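Local coordinates for protein RNA polymerase II subunit A C-terminal domain phosphatase SSU72 (Homo sapiens, PDB 4H3K) that dephosphorylates phosphoserine and phosphothreonine in the C-terminal domain of RNA polymerase II, acting in RNA processing, transcription termination and, through SYMPK, pre-mRNA polyadenylation, at residues N35-M40 / D163-A168; D87-D92 / G100-L105. The protein carries 1 engineered substitution. All blocks are in the same frame, centred on the assembly; numbering follows the deposited sequence.

Contact 1. Residues N35-M40 / D163-A168; sequences NQNRSM and DNHEEA. With PO4 (phosphate ion), chain F.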
ATOM      1  N   ASN B  35      -3.461   7.110  21.889  1.00 27.40           N
ATOM      2  CA  ASN B  35      -2.852   8.350  21.326  1.00 26.89           C
ATOM      3  C   ASN B  35      -2.667   9.408  22.419  1.00 27.36           C
ATOM      4  O   ASN B  35      -3.058  10.589  22.267  1.00 28.45           O
ATOM      5  CB  ASN B  35      -3.681   8.882  20.158  1.00 26.00           C
ATOM      6  CG  ASN B  35      -2.940   9.887  19.306  1.00 28.20           C
ATOM      7  OD1 ASN B  35      -1.674   9.953  19.261  1.00 29.57           O
ATOM      8  ND2 ASN B  35      -3.708  10.665  18.588  1.00 23.88           N
ATOM      9  N   GLN B  36      -2.061   8.980  23.523  1.00 26.87           N
ATOM     10  CA  GLN B  36      -1.831   9.886  24.664  1.00 27.24           C
ATOM     11  C   GLN B  36      -0.353   9.987  25.032  1.00 27.30           C
ATOM     12  O   GLN B  36       0.130  11.070  25.354  1.00 25.19           O
ATOM     13  CB  GLN B  36      -2.569   9.379  25.887  1.00 27.86           C
ATOM     14  CG  GLN B  36      -4.080   9.558  25.822  1.00 29.65           C
ATOM     15  CD  GLN B  36      -4.463  11.041  25.909  1.00 33.63           C
ATOM     16  OE1 GLN B  36      -3.636  11.883  26.231  1.00 32.43           O
ATOM     17  NE2 GLN B  36      -5.709  11.354  25.596  1.00 37.03           N
ATOM     18  N   ASN B  37       0.332   8.835  25.002  1.00 26.27           N
ATOM     19  CA  ASN B  37       1.645   8.702  25.611  1.00 26.71           C
ATOM     20  C   ASN B  37       2.733   8.265  24.609  1.00 25.82           C
ATOM     21  O   ASN B  37       3.487   9.093  24.150  1.00 26.24           O
ATOM     22  CB  ASN B  37       1.554   7.769  26.843  1.00 27.70           C
ATOM     23  CG  ASN B  37       2.908   7.538  27.525  1.00 28.52           C
ATOM     24  OD1 ASN B  37       3.173   6.459  28.073  1.00 30.82           O
ATOM     25  ND2 ASN B  37       3.745   8.543  27.509  1.00 23.97           N
ATOM     26  N   ARG B  38       2.808   6.977  24.271  1.00 25.00           N
ATOM     27  CA  ARG B  38       3.884   6.497  23.391  1.00 24.49           C
ATOM     28  C   ARG B  38       3.910   7.177  22.011  1.00 24.24           C
ATOM     29  O   ARG B  38       4.965   7.621  21.534  1.00 24.29           O
ATOM     30  CB  ARG B  38       3.830   4.974  23.303  1.00 25.51           C
ATOM     31  CG  ARG B  38       4.077   4.338  24.674  1.00 25.09           C
ATOM     32  CD  ARG B  38       3.580   2.905  24.707  1.00 24.15           C
ATOM     33  NE  ARG B  38       2.110   2.833  24.636  1.00 24.72           N
ATOM     34  CZ  ARG B  38       1.428   1.709  24.462  1.00 25.98           C
ATOM     35  NH1 ARG B  38       2.075   0.556  24.338  1.00 27.53           N
ATOM     36  NH2 ARG B  38       0.089   1.723  24.396  1.00 25.85           N
ATOM     37  N   SER B  39       2.746   7.307  21.387  1.00 23.30           N
ATOM     38  CA  SER B  39       2.677   7.896  20.059  1.00 23.07           C
ATOM     39  C   SER B  39       2.896   9.409  20.083  1.00 23.76           C
ATOM     40  O   SER B  39       3.440   9.957  19.138  1.00 25.41           O
ATOM     41  CB  SER B  39       1.336   7.542  19.339  1.00 22.03           C
ATOM     42  OG  SER B  39       0.212   7.910  20.162  1.00 25.19           O
ATOM     43  N   MET B  40       2.507  10.075  21.167  1.00 24.67           N
ATOM     44  CA  MET B  40       2.633  11.518  21.266  1.00 26.21           C
ATOM     45  C   MET B  40       4.066  11.959  21.619  1.00 26.86           C
ATOM     46  O   MET B  40       4.560  12.958  21.088  1.00 27.12           O
ATOM     47  CB  MET B  40       1.595  12.079  22.238  1.00 25.89           C
ATOM     48  CG  MET B  40       0.178  11.901  21.702  1.00 25.74           C
ATOM     49  SD  MET B  40      -0.079  12.919  20.230  1.00 29.24           S
ATOM     50  CE  MET B  40      -0.441  14.532  20.980  1.00 28.46           C
ATOM     51  N   ASP B 163       3.720   1.216  28.341  1.00 33.21           N
ATOM     52  CA  ASP B 163       2.966   2.440  28.449  1.00 34.21           C
ATOM     53  C   ASP B 163       3.239   3.168  29.781  1.00 35.73           C
ATOM     54  O   ASP B 163       2.391   3.174  30.676  1.00 35.91           O
ATOM     55  CB  ASP B 163       1.471   2.179  28.254  1.00 34.33           C
ATOM     56  CG  ASP B 163       0.678   3.460  28.105  1.00 34.93           C
ATOM     57  OD1 ASP B 163       1.229   4.576  28.308  1.00 37.24           O
ATOM     58  OD2 ASP B 163      -0.515   3.369  27.805  1.00 37.66           O
ATOM     59  N   ASN B 164       4.426   3.758  29.914  1.00 35.65           N
ATOM     60  CA  ASN B 164       4.711   4.707  31.006  1.00 36.74           C
ATOM     61  C   ASN B 164       5.609   5.797  30.422  1.00 36.66           C
ATOM     62  O   ASN B 164       6.146   5.607  29.317  1.00 34.56           O
ATOM     63  CB  ASN B 164       5.356   4.008  32.215  1.00 38.18           C
ATOM     64  CG  ASN B 164       6.685   3.347  31.873  1.00 40.52           C
ATOM     65  OD1 ASN B 164       7.651   4.016  31.500  1.00 42.42           O
ATOM     66  ND2 ASN B 164       6.740   2.027  32.015  1.00 44.21           N
ATOM     67  N   HIS B 165       5.778   6.919  31.131  1.00 36.57           N
ATOM     68  CA  HIS B 165       6.461   8.079  30.541  1.00 36.98           C
ATOM     69  C   HIS B 165       7.914   7.789  30.161  1.00 36.48           C
ATOM     70  O   HIS B 165       8.376   8.206  29.109  1.00 34.79           O
ATOM     71  CB  HIS B 165       6.368   9.343  31.425  1.00 37.70           C
ATOM     72  CG  HIS B 165       4.967   9.832  31.617  1.00 41.40           C
ATOM     73  ND1 HIS B 165       4.471  10.216  32.849  1.00 43.97           N
ATOM     74  CD2 HIS B 165       3.938   9.953  30.740  1.00 43.41           C
ATOM     75  CE1 HIS B 165       3.204  10.573  32.715  1.00 46.14           C
ATOM     76  NE2 HIS B 165       2.854  10.415  31.448  1.00 46.31           N
ATOM     77  N   GLU B 166       8.617   7.065  31.020  1.00 37.18           N
ATOM     78  CA  GLU B 166      10.023   6.791  30.792  1.00 38.17           C
ATOM     79  C   GLU B 166      10.270   5.905  29.564  1.00 36.23           C
ATOM     80  O   GLU B 166      11.123   6.234  28.734  1.00 35.73           O
ATOM     81  CB  GLU B 166      10.648   6.183  32.041  1.00 40.35           C
ATOM     82  CG  GLU B 166      12.027   5.606  31.794  1.00 46.71           C
ATOM     83  CD  GLU B 166      12.250   4.277  32.494  1.00 54.09           C
ATOM     84  OE1 GLU B 166      11.245   3.670  32.967  1.00 57.98           O
ATOM     85  OE2 GLU B 166      13.436   3.857  32.567  1.00 55.89           O
ATOM     86  N   GLU B 167       9.541   4.787  29.464  1.00 35.53           N
ATOM     87  CA  GLU B 167       9.634   3.884  28.312  1.00 34.62           C
ATOM     88  C   GLU B 167       9.130   4.568  27.046  1.00 32.32           C
ATOM     89  O   GLU B 167       9.693   4.355  25.985  1.00 32.33           O
ATOM     90  CB  GLU B 167       8.882   2.562  28.547  1.00 35.44           C
ATOM     91  CG  GLU B 167       9.536   1.632  29.608  1.00 39.96           C
ATOM     92  CD  GLU B 167      10.948   1.194  29.219  1.00 45.03           C
ATOM     93  OE1 GLU B 167      11.137   0.704  28.090  1.00 46.42           O
ATOM     94  OE2 GLU B 167      11.886   1.347  30.040  1.00 50.28           O
ATOM     95  N   ALA B 168       8.096   5.406  27.167  1.00 30.68           N
ATOM     96  CA  ALA B 168       7.624   6.206  26.038  1.00 28.95           C
ATOM     97  C   ALA B 168       8.739   7.077  25.453  1.00 29.02           C
ATOM     98  O   ALA B 168       8.897   7.146  24.232  1.00 27.33           O
ATOM     99  CB  ALA B 168       6.478   7.065  26.439  1.00 28.59           C
TER
HETATM  100  P   PO4 F 201      -0.727   5.355  24.681  1.00 30.93           P
HETATM  101  O1  PO4 F 201      -0.987   6.504  23.756  1.00 33.14           O
HETATM  102  O2  PO4 F 201      -1.206   5.678  26.105  1.00 34.16           O
HETATM  103  O3  PO4 F 201       0.753   5.038  24.771  1.00 32.20           O
HETATM  104  O4  PO4 F 201      -1.407   4.090  24.242  1.00 30.75           O
HETATM  105  O   HOH W   1       7.192   5.939  22.422  1.00 25.57           O
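Arg-38 and Asp-163 meet beside a bound phosphate, probably from the crystallisation liquor. The Asp-163 carboxylate stacks nearly parallel to the guanidinium, with 12° between the planes, and CB of Asp-163 lies over one guanidinium face, toward its rim, 3.7 Å from NE of Arg-38. OD2 of Asp-163 forms a long salt bridge of 3.8 Å to NH2 of Arg-38. It sits well out of the guanidinium plane, so the attraction is one of charge alone.

The hydrogen bonds go to the phosphate. Arg-38 presents its edge, with NE 2.6 Å from phosphate O3 in a nearly straight bond (176°) and NH2 reaching O4. The bend at chi3 (-69°) turns this edge back to the anion. O3 also accepts from N of Arg-38, while O1 accepts from N of Gln-36 and, at 3.0 Å, from N of Asn-37. Glu-132 pairs with NH1 of Arg-38 in a second salt bridge. A lysine in place of Arg-38 would probably lose the two-nitrogen hold on the phosphate and leave Asp-163 without a flat partner to stack on.

Aliphatic contact is slight: CG of Arg-38 lies 4.0 Å from CB of Ala-168. Asn-37 packs between Ala-168 and His-165, its amide nearly perpendicular to the His-165 ring. One water donates to both Arg-38 O and Ala-168 O, tying the two helix starts together. Asn-164 caps its own helix, its OD1 accepting from N of Glu-167 at 2.9 Å.

Ser-32, Ser-33 and Ser-34 complete the phosphate cradle between strand 27-32 and helix 38-48. This is the phosphate-binding P-loop of CX5R phosphatases; serine holds the cysteine place at Ser-32, consistent with the engineered substitution.

Contact 2. Residues D87-D92 / G100-L105; sequences DLLRKD and GILHML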
ATOM      1  N   ASP B  87     -11.002  18.082  33.401  1.00 51.61           N
ATOM      2  CA  ASP B  87     -11.614  16.978  34.130  1.00 52.87           C
ATOM      3  C   ASP B  87     -10.670  16.432  35.212  1.00 52.98           C
ATOM      4  O   ASP B  87     -11.074  16.269  36.366  1.00 53.89           O
ATOM      5  CB  ASP B  87     -12.047  15.869  33.172  1.00 52.22           C
ATOM      6  CG  ASP B  87     -12.712  14.699  33.885  1.00 54.61           C
ATOM      7  OD1 ASP B  87     -13.804  14.889  34.458  1.00 57.86           O
ATOM      8  OD2 ASP B  87     -12.151  13.583  33.872  1.00 55.67           O
ATOM      9  N   LEU B  88      -9.418  16.165  34.851  1.00 52.17           N
ATOM     10  CA  LEU B  88      -8.447  15.645  35.819  1.00 52.50           C
ATOM     11  C   LEU B  88      -8.003  16.693  36.867  1.00 54.04           C
ATOM     12  O   LEU B  88      -7.662  16.340  38.002  1.00 53.95           O
ATOM     13  CB  LEU B  88      -7.249  15.012  35.108  1.00 51.05           C
ATOM     14  CG  LEU B  88      -7.217  13.483  34.903  1.00 50.33           C
ATOM     15  CD1 LEU B  88      -8.569  12.774  35.028  1.00 48.44           C
ATOM     16  CD2 LEU B  88      -6.549  13.106  33.589  1.00 47.08           C
ATOM     17  N   LEU B  89      -8.024  17.967  36.483  1.00 54.83           N
ATOM     18  CA  LEU B  89      -7.643  19.051  37.388  1.00 56.85           C
ATOM     19  C   LEU B  89      -8.681  19.172  38.503  1.00 58.32           C
ATOM     20  O   LEU B  89      -8.317  19.421  39.645  1.00 59.07           O
ATOM     21  CB  LEU B  89      -7.465  20.381  36.626  1.00 56.94           C
ATOM     22  CG  LEU B  89      -6.948  21.648  37.335  1.00 58.26           C
ATOM     23  CD1 LEU B  89      -5.476  21.549  37.750  1.00 56.75           C
ATOM     24  CD2 LEU B  89      -7.170  22.879  36.456  1.00 58.61           C
ATOM     25  N   ARG B  90      -9.954  18.965  38.150  1.00 59.38           N
ATOM     26  CA  ARG B  90     -11.071  18.917  39.093  1.00 61.02           C
ATOM     27  C   ARG B  90     -10.977  17.704  40.005  1.00 61.09           C
ATOM     28  O   ARG B  90     -11.097  17.841  41.221  1.00 62.38           O
ATOM     29  CB  ARG B  90     -12.433  18.879  38.375  1.00 61.69           C
ATOM     30  CG  ARG B  90     -12.660  19.936  37.297  1.00 63.32           C
ATOM     31  CD  ARG B  90     -14.149  20.217  37.045  1.00 67.14           C
ATOM     32  NE  ARG B  90     -14.689  21.145  38.043  1.00 71.92           N
ATOM     33  CZ  ARG B  90     -14.343  22.434  38.151  1.00 73.57           C
ATOM     34  NH1 ARG B  90     -13.452  22.975  37.321  1.00 73.61           N
ATOM     35  NH2 ARG B  90     -14.884  23.188  39.098  1.00 74.67           N
ATOM     36  N   LYS B  91     -10.772  16.525  39.426  1.00 59.77           N
ATOM     37  CA  LYS B  91     -10.840  15.264  40.177  1.00 59.85           C
ATOM     38  C   LYS B  91      -9.806  15.248  41.300  1.00 59.91           C
ATOM     39  O   LYS B  91     -10.160  15.025  42.462  1.00 60.74           O
ATOM     40  CB  LYS B  91     -10.744  14.049  39.245  1.00 58.94           C
ATOM     41  CG  LYS B  91     -11.990  13.774  38.429  1.00 59.97           C
ATOM     42  CD  LYS B  91     -11.695  12.819  37.283  1.00 60.46           C
ATOM     43  CE  LYS B  91     -11.754  11.373  37.730  1.00 60.65           C
ATOM     44  NZ  LYS B  91     -13.163  10.868  37.676  1.00 63.31           N
ATOM     45  N   ASP B  92      -8.539  15.481  40.956  1.00 59.04           N
ATOM     46  CA  ASP B  92      -7.444  15.390  41.919  1.00 58.86           C
ATOM     47  C   ASP B  92      -6.205  16.115  41.396  1.00 58.68           C
ATOM     48  O   ASP B  92      -5.266  15.485  40.888  1.00 57.24           O
ATOM     49  CB  ASP B  92      -7.141  13.903  42.148  1.00 58.63           C
ATOM     50  CG  ASP B  92      -6.287  13.648  43.395  1.00 58.58           C
ATOM     51  OD1 ASP B  92      -5.475  14.513  43.793  1.00 56.14           O
ATOM     52  OD2 ASP B  92      -6.410  12.541  43.956  1.00 58.19           O
ATOM     53  N   GLY B 100       2.510  13.001  36.367  1.00 46.27           N
ATOM     54  CA  GLY B 100       2.891  13.605  35.075  1.00 45.09           C
ATOM     55  C   GLY B 100       1.782  13.725  34.040  1.00 43.62           C
ATOM     56  O   GLY B 100       2.022  14.199  32.918  1.00 42.95           O
ATOM     57  N   ILE B 101       0.566  13.307  34.409  1.00 42.38           N
ATOM     58  CA  ILE B 101      -0.531  13.265  33.450  1.00 40.82           C
ATOM     59  C   ILE B 101      -1.007  14.653  33.006  1.00 40.94           C
ATOM     60  O   ILE B 101      -1.324  14.858  31.832  1.00 40.23           O
ATOM     61  CB  ILE B 101      -1.697  12.372  33.925  1.00 40.91           C
ATOM     62  CG1 ILE B 101      -1.229  10.926  34.004  1.00 40.84           C
ATOM     63  CG2 ILE B 101      -2.889  12.487  32.996  1.00 39.39           C
ATOM     64  CD1 ILE B 101      -2.244   9.998  34.558  1.00 46.90           C
ATOM     65  N   LEU B 102      -1.034  15.621  33.916  1.00 41.08           N
ATOM     66  CA  LEU B 102      -1.411  16.989  33.507  1.00 41.40           C
ATOM     67  C   LEU B 102      -0.381  17.581  32.548  1.00 40.40           C
ATOM     68  O   LEU B 102      -0.733  18.209  31.544  1.00 39.87           O
ATOM     69  CB  LEU B 102      -1.669  17.925  34.718  1.00 42.44           C
ATOM     70  CG  LEU B 102      -2.905  17.601  35.580  1.00 42.22           C
ATOM     71  CD1 LEU B 102      -3.037  18.612  36.732  1.00 44.56           C
ATOM     72  CD2 LEU B 102      -4.243  17.499  34.797  1.00 41.68           C
ATOM     73  N   HIS B 103       0.886  17.368  32.861  1.00 40.92           N
ATOM     74  CA  HIS B 103       1.987  17.798  31.994  1.00 41.24           C
ATOM     75  C   HIS B 103       1.901  17.122  30.613  1.00 39.92           C
ATOM     76  O   HIS B 103       2.051  17.792  29.593  1.00 40.63           O
ATOM     77  CB  HIS B 103       3.346  17.540  32.668  1.00 41.85           C
ATOM     78  CG  HIS B 103       4.524  18.047  31.882  1.00 45.34           C
ATOM     79  ND1 HIS B 103       4.971  17.436  30.730  1.00 47.40           N
ATOM     80  CD2 HIS B 103       5.351  19.103  32.086  1.00 49.66           C
ATOM     81  CE1 HIS B 103       6.011  18.094  30.251  1.00 47.50           C
ATOM     82  NE2 HIS B 103       6.265  19.109  31.056  1.00 49.79           N
ATOM     83  N   MET B 104       1.648  15.807  30.588  1.00 39.23           N
ATOM     84  CA  MET B 104       1.478  15.055  29.326  1.00 37.36           C
ATOM     85  C   MET B 104       0.329  15.628  28.499  1.00 37.01           C
ATOM     86  O   MET B 104       0.484  15.874  27.304  1.00 35.78           O
ATOM     87  CB  MET B 104       1.211  13.583  29.612  1.00 37.14           C
ATOM     88  CG  MET B 104       1.185  12.685  28.360  1.00 35.40           C
ATOM     89  SD  MET B 104       0.648  11.043  28.854  1.00 35.70           S
ATOM     90  CE  MET B 104      -1.126  11.257  29.057  1.00 31.30           C
ATOM     91  N   LEU B 105      -0.816  15.852  29.149  1.00 36.54           N
ATOM     92  CA  LEU B 105      -1.981  16.424  28.474  1.00 36.96           C
ATOM     93  C   LEU B 105      -1.722  17.808  27.887  1.00 37.75           C
ATOM     94  O   LEU B 105      -2.132  18.104  26.767  1.00 36.83           O
ATOM     95  CB  LEU B 105      -3.216  16.425  29.390  1.00 37.17           C
ATOM     96  CG  LEU B 105      -3.879  15.057  29.612  1.00 35.20           C
ATOM     97  CD1 LEU B 105      -4.926  15.098  30.748  1.00 35.22           C
ATOM     98  CD2 LEU B 105      -4.501  14.474  28.328  1.00 31.79           C
TER
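Leu-105 N donates to Ile-101 O at 2.9 Å, a helical bond that keeps these two apolar residues one turn apart on the same side of helix 101-109. Both lean on Leu-88 of the facing helix. CD2 of Leu-88 lies 3.8 Å from CG2 of Ile-101. The same methyl is 3.8 Å from CD1 of Leu-105, so it bridges the two residues across the turn. Leu-88 and Leu-105 cross at about a right angle, whereas Leu-88 and Ile-101 meet more obliquely. The chi1 (-97°) and chi2 (19°) of Leu-88 both lie away from staggered values, so the positions of its methyls may be less sure.

Leu-102 divides its methyls between Leu-88 and Leu-89. Its CG stands beside the backbone N, anti to the carbonyl carbon, and the two methyls part from there. CD2 packs against CB of Leu-88 at 3.9 Å. CD1 meets CD1 of Leu-89 at 4.0 Å, methyl to methyl, where the contact reaches the exposed side of helix 81-98. The interface is made of aliphatic carbon.

The two helix segments run antiparallel, at 167°, with their axes 10.9 Å apart. That spacing leaves room for side chains from both sides, and even the nearest backbones, at Leu-88 and Leu-102, keep 7.5 Å between CA atoms.

Helices 81-98 and 101-109 follow each other in the chain, joined by a short turn at Asn-99 and Gly-100. Tyr-85 and Tyr-96 add to the packing on Leu-102. Leu-88 also touches Asn-73 and Tyr-75 of strand 73-75, which joins the hairpin of helices to the small two-stranded sheet.

Overall arrangement
Contact 1 lies about 8 Å from the chain centre and contact 2 about 21 Å, both measured from contact centres. Contact 1 is polar and partly buried, built round an anion where two loops lead into helices 38-48 and 165-184. Contact 2 is buried and wholly aliphatic, and it holds together two successive helices at the outer part of the chain. They share no helix, yet they touch. Gln-36 packs on Leu-105, and His-165 on Met-104. Helix 101-109 thus lies between the phosphate loop and helix 81-98, and Leu-105 touches both. Along the sequence, contact 2 is nested between the two segments of contact 1.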